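Local coordinates for BH2602 protein (Bacillus halodurans, PDB 3NWZ) that probably hydrolyses acyl-CoA thioesters, as a hot-dog-fold member of the thioesterase superfamily that binds coenzyme A, at the interface of chains A and B and the interface of chains C and B. Coordinates in Å, arbitrary orientation; residue numbers count along the deposited sequence, not the author numbering. Chains: chain A/B/C, BH2602 protein.

Chain B takes part in both contacts, which lie about 26 Å apart between the centres of their C-alpha atoms. Contact 1 joins it to chain A through the N-terminal half of helix 83-100 and the preceding histidine on each side. Contact 2 joins it to chain C through the end of the last strand, the residues just after it in chain C, and the loop residue ahead of strand 139-147. The two patches use different residues, so chain B can hold both neighbours at once. With four copies in the deposited assembly, this suits a dimer of dimers: contact 1 in the probable catalytic pair, contact 2 between pairs.

Contact 1: the interface of chains A and B. Residues chain A 82, 84, 88, 91; chain B 82, 84-85, 88.
A:Thr88 and B:Gly84 meet across the two-fold, as do B:Thr88 and A:Gly84, where the N-terminal halves of two helices 83-100 pass each other. Much of the contact is van der Waals packing, and no hydrogen bond crosses it. B:Thr88 presents its methyl CG2 to A:Gly84 CA at 3.5 Å. The twin is met differently: A:Thr88 faces B:Gly84 with CB, 3.9 Å from CA, and its hydroxyl side, so the two-fold is only approximate here. The absence of side chains on the glycines allows the helices this approach. A:Thr88 CG2, anti to its backbone N (OG1 chi1 -64°), sits over the rim of one face of the B:His82 imidazole, 4.0 Å from CE1. A:Asp91 points tip to tip at that ring, its carboxylate turned 78° from the ring plane.

Hydrogen bonds within each chain hold the contact residues. A:Gly84 N donates to A:His82 ND1 at 2.9 Å, in the ring plane and nearly straight (163° at H), which fixes the ring's rotation; B:Gly84 N makes the same in-plane bond to B:His82 ND1, though less straight. The A:Thr88 hydroxyl OG1 donates to A:Gly84 O at 3.0 Å from above the carbonyl plane. An alanine at A:Thr88 would probably leave that carbonyl without its hydroxyl partner and open a gap over the B:His82 ring.

The patch thus joins two HGG motifs in the probable hot-dog dimer and brings A:Asp91, whose carboxylate is probably catalytic, as nucleophile or general base, beside the partner's histidine.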
loop_
_atom_site.group_PDB
_atom_site.type_symbol
_atom_site.label_atom_id
_atom_site.label_comp_id
_atom_site.label_asym_id
_atom_site.label_seq_id
_atom_site.Cartn_x
_atom_site.Cartn_y
_atom_site.Cartn_z
ATOM N N HIS A 82 -12.982 -1.595 14.556
ATOM C CA HIS A 82 -12.229 -0.429 14.131
ATOM C C HIS A 82 -11.184 -0.791 13.079
ATOM O O HIS A 82 -10.401 -1.718 13.271
ATOM C CB HIS A 82 -11.549 0.227 15.332
ATOM C CG HIS A 82 -11.207 1.662 15.099
ATOM N ND1 HIS A 82 -10.369 2.069 14.082
ATOM C CD2 HIS A 82 -11.645 2.792 15.703
ATOM C CE1 HIS A 82 -10.309 3.388 14.065
ATOM N NE2 HIS A 82 -11.075 3.851 15.039
ATOM N N GLY A 84 -8.577 0.354 12.521
ATOM C CA GLY A 84 -7.264 0.399 13.138
ATOM C C GLY A 84 -6.915 -0.905 13.820
ATOM O O GLY A 84 -5.797 -1.387 13.694
ATOM N N THR A 88 -3.764 -3.208 12.888
ATOM C CA THR A 88 -2.873 -3.620 13.961
ATOM C C THR A 88 -2.803 -5.131 14.137
ATOM O O THR A 88 -1.792 -5.652 14.585
ATOM C CB THR A 88 -3.303 -2.945 15.271
ATOM O OG1 THR A 88 -3.144 -1.530 15.118
ATOM C CG2 THR A 88 -2.462 -3.416 16.431
ATOM N N ASP A 91 -0.801 -6.613 11.092
ATOM C CA ASP A 91 0.581 -6.267 11.420
ATOM C C ASP A 91 1.128 -7.239 12.477
ATOM O O ASP A 91 2.245 -7.745 12.366
ATOM C CB ASP A 91 0.626 -4.826 11.958
ATOM C CG ASP A 91 2.019 -4.409 12.428
ATOM O OD1 ASP A 91 2.950 -4.360 11.594
ATOM O OD2 ASP A 91 2.175 -4.126 13.636
ATOM N N HIS B 82 3.359 1.404 18.945
ATOM C CA HIS B 82 3.153 0.275 18.067
ATOM C C HIS B 82 2.724 0.819 16.703
ATOM O O HIS B 82 1.749 1.568 16.605
ATOM C CB HIS B 82 2.060 -0.627 18.647
ATOM C CG HIS B 82 1.871 -1.908 17.893
ATOM N ND1 HIS B 82 1.608 -1.945 16.539
ATOM C CD2 HIS B 82 1.918 -3.198 18.304
ATOM C CE1 HIS B 82 1.504 -3.202 16.149
ATOM N NE2 HIS B 82 1.689 -3.983 17.199
ATOM N N GLY B 84 1.058 -0.278 14.686
ATOM C CA GLY B 84 -0.362 -0.505 14.528
ATOM C C GLY B 84 -1.058 0.783 14.923
ATOM O O GLY B 84 -1.772 1.387 14.115
ATOM N N ILE B 85 -0.817 1.226 16.157
ATOM C CA ILE B 85 -1.423 2.462 16.650
ATOM C C ILE B 85 -1.060 3.675 15.798
ATOM O O ILE B 85 -1.890 4.559 15.598
ATOM C CB ILE B 85 -1.001 2.793 18.110
ATOM C CG1 ILE B 85 -1.469 1.697 19.072
ATOM C CG2 ILE B 85 -1.594 4.137 18.511
ATOM C CD1 ILE B 85 -2.971 1.523 19.134
ATOM N N THR B 88 -3.254 3.663 12.967
ATOM C CA THR B 88 -4.608 3.961 13.441
ATOM C C THR B 88 -4.760 5.468 13.672
ATOM O O THR B 88 -5.831 6.039 13.460
ATOM C CB THR B 88 -4.921 3.247 14.761
ATOM O OG1 THR B 88 -4.448 1.888 14.717
ATOM C CG2 THR B 88 -6.422 3.248 15.001
#

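Contact 2: the interface of chains C and B. Residues chain C 138, 162, 165; chain B 138-139, 162.
C:Phe162 and B:Phe162 meet near the ends of their strands, both with extended backbones, while the two Gln138 residues lie outside strands with negative phi and psi, just ahead of strand 139-147 in chain B. The phenylalanine rings touch through their rims: C:Phe162 CZ comes to the edge of the B:Phe162 ring, in its plane, 3.6 Å from CE1. B:Phe162 has CG anti to the backbone N (chi1 -159°), whereas C:Phe162 has chi1 -101°, so the rings depart locally from exact two-fold symmetry.

B:Gln138 runs between two groups of chain C. Its extended chain slides past C:Phe162 in the opposite direction, bringing the amide carbon CD within 3.7 Å of ring atom CD1. Against C:Arg165 it arrives tip to tip, and here the flat groups stack: the amide and guanidinium planes are 12° apart, and CD lies over the centre of the guanidinium, 3.6 Å from CZ. The amide is therefore packed between an aromatic ring and a cationic plane, an arrangement that would restrict its turning.

A weak hydrogen bond joins the two glutamines: B:Gln138 NE2 donates to the side-chain oxygen OE1 of C:Gln138 at 3.3 Å, nearly straight, with the two amide planes close to coplanar. The C:Gln138 side chain crosses B:Phe162 at an angle, its amide carbon CD 3.7 Å from ring atom CZ.

Gln138 and Arg139 also belong to the CoA-binding segment of this protein. The patch may therefore tie association of the dimers to the positioning of that segment, although the geometry alone does not establish such a coupling.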
loop_
_atom_site.group_PDB
_atom_site.type_symbol
_atom_site.label_atom_id
_atom_site.label_comp_id
_atom_site.label_asym_id
_atom_site.label_seq_id
_atom_site.Cartn_x
_atom_site.Cartn_y
_atom_site.Cartn_z
ATOM N N GLN C 138 -18.744 -1.835 -7.448
ATOM C CA GLN C 138 -17.942 -0.697 -7.945
ATOM C C GLN C 138 -16.437 -0.933 -7.895
ATOM O O GLN C 138 -15.724 -0.610 -8.845
ATOM C CB GLN C 138 -18.231 0.582 -7.136
ATOM C CG GLN C 138 -19.660 1.135 -7.213
ATOM C CD GLN C 138 -19.858 2.309 -6.252
ATOM O OE1 GLN C 138 -19.176 3.346 -6.353
ATOM N NE2 GLN C 138 -20.784 2.149 -5.306
ATOM N N PHE C 162 -11.942 -0.044 -10.548
ATOM C CA PHE C 162 -13.270 0.523 -10.478
ATOM C C PHE C 162 -13.944 0.217 -11.787
ATOM O O PHE C 162 -13.298 0.197 -12.838
ATOM C CB PHE C 162 -13.186 2.041 -10.294
ATOM C CG PHE C 162 -13.409 2.485 -8.894
ATOM C CD1 PHE C 162 -14.679 2.833 -8.462
ATOM C CD2 PHE C 162 -12.359 2.496 -7.980
ATOM C CE1 PHE C 162 -14.908 3.183 -7.135
ATOM C CE2 PHE C 162 -12.578 2.843 -6.654
ATOM C CZ PHE C 162 -13.861 3.189 -6.229
ATOM N N ARG C 165 -17.216 4.227 -15.743
ATOM C CA ARG C 165 -18.532 4.839 -15.908
ATOM C C ARG C 165 -18.526 6.090 -16.784
ATOM O O ARG C 165 -19.379 6.961 -16.606
ATOM C CB ARG C 165 -19.101 5.245 -14.545
ATOM C CG ARG C 165 -19.155 4.163 -13.502
ATOM C CD ARG C 165 -19.866 4.666 -12.254
ATOM N NE ARG C 165 -19.558 6.066 -11.970
ATOM C CZ ARG C 165 -19.874 6.695 -10.839
ATOM N NH1 ARG C 165 -20.506 6.049 -9.868
ATOM N NH2 ARG C 165 -19.566 7.981 -10.686
ATOM N N GLN B 138 -16.724 9.084 -6.379
ATOM C CA GLN B 138 -16.649 7.766 -5.752
ATOM C C GLN B 138 -15.725 7.625 -4.540
ATOM O O GLN B 138 -16.137 7.067 -3.522
ATOM C CB GLN B 138 -16.294 6.726 -6.816
ATOM C CG GLN B 138 -17.332 6.637 -7.933
ATOM C CD GLN B 138 -16.920 5.681 -9.042
ATOM O OE1 GLN B 138 -16.128 6.026 -9.919
ATOM N NE2 GLN B 138 -17.448 4.466 -8.995
ATOM N N ARG B 139 -14.487 8.109 -4.642
ATOM C CA ARG B 139 -13.552 8.042 -3.510
ATOM C C ARG B 139 -12.713 9.311 -3.334
ATOM O O ARG B 139 -12.565 10.105 -4.268
ATOM C CB ARG B 139 -12.625 6.810 -3.631
ATOM C CG ARG B 139 -11.827 6.663 -4.942
ATOM C CD ARG B 139 -10.732 7.718 -5.105
ATOM N NE ARG B 139 -9.829 7.420 -6.218
ATOM C CZ ARG B 139 -8.757 6.643 -6.113
ATOM N NH1 ARG B 139 -8.455 6.094 -4.947
ATOM N NH2 ARG B 139 -7.986 6.413 -7.164
ATOM N N PHE B 162 -13.743 5.605 0.664
ATOM C CA PHE B 162 -14.911 5.314 -0.156
ATOM C C PHE B 162 -16.099 6.098 0.367
ATOM O O PHE B 162 -16.297 6.185 1.573
ATOM C CB PHE B 162 -15.209 3.811 -0.081
ATOM C CG PHE B 162 -16.029 3.283 -1.224
ATOM C CD1 PHE B 162 -15.479 3.166 -2.498
ATOM C CD2 PHE B 162 -17.340 2.859 -1.020
ATOM C CE1 PHE B 162 -16.223 2.628 -3.550
ATOM C CE2 PHE B 162 -18.093 2.320 -2.062
ATOM C CZ PHE B 162 -17.538 2.202 -3.327
#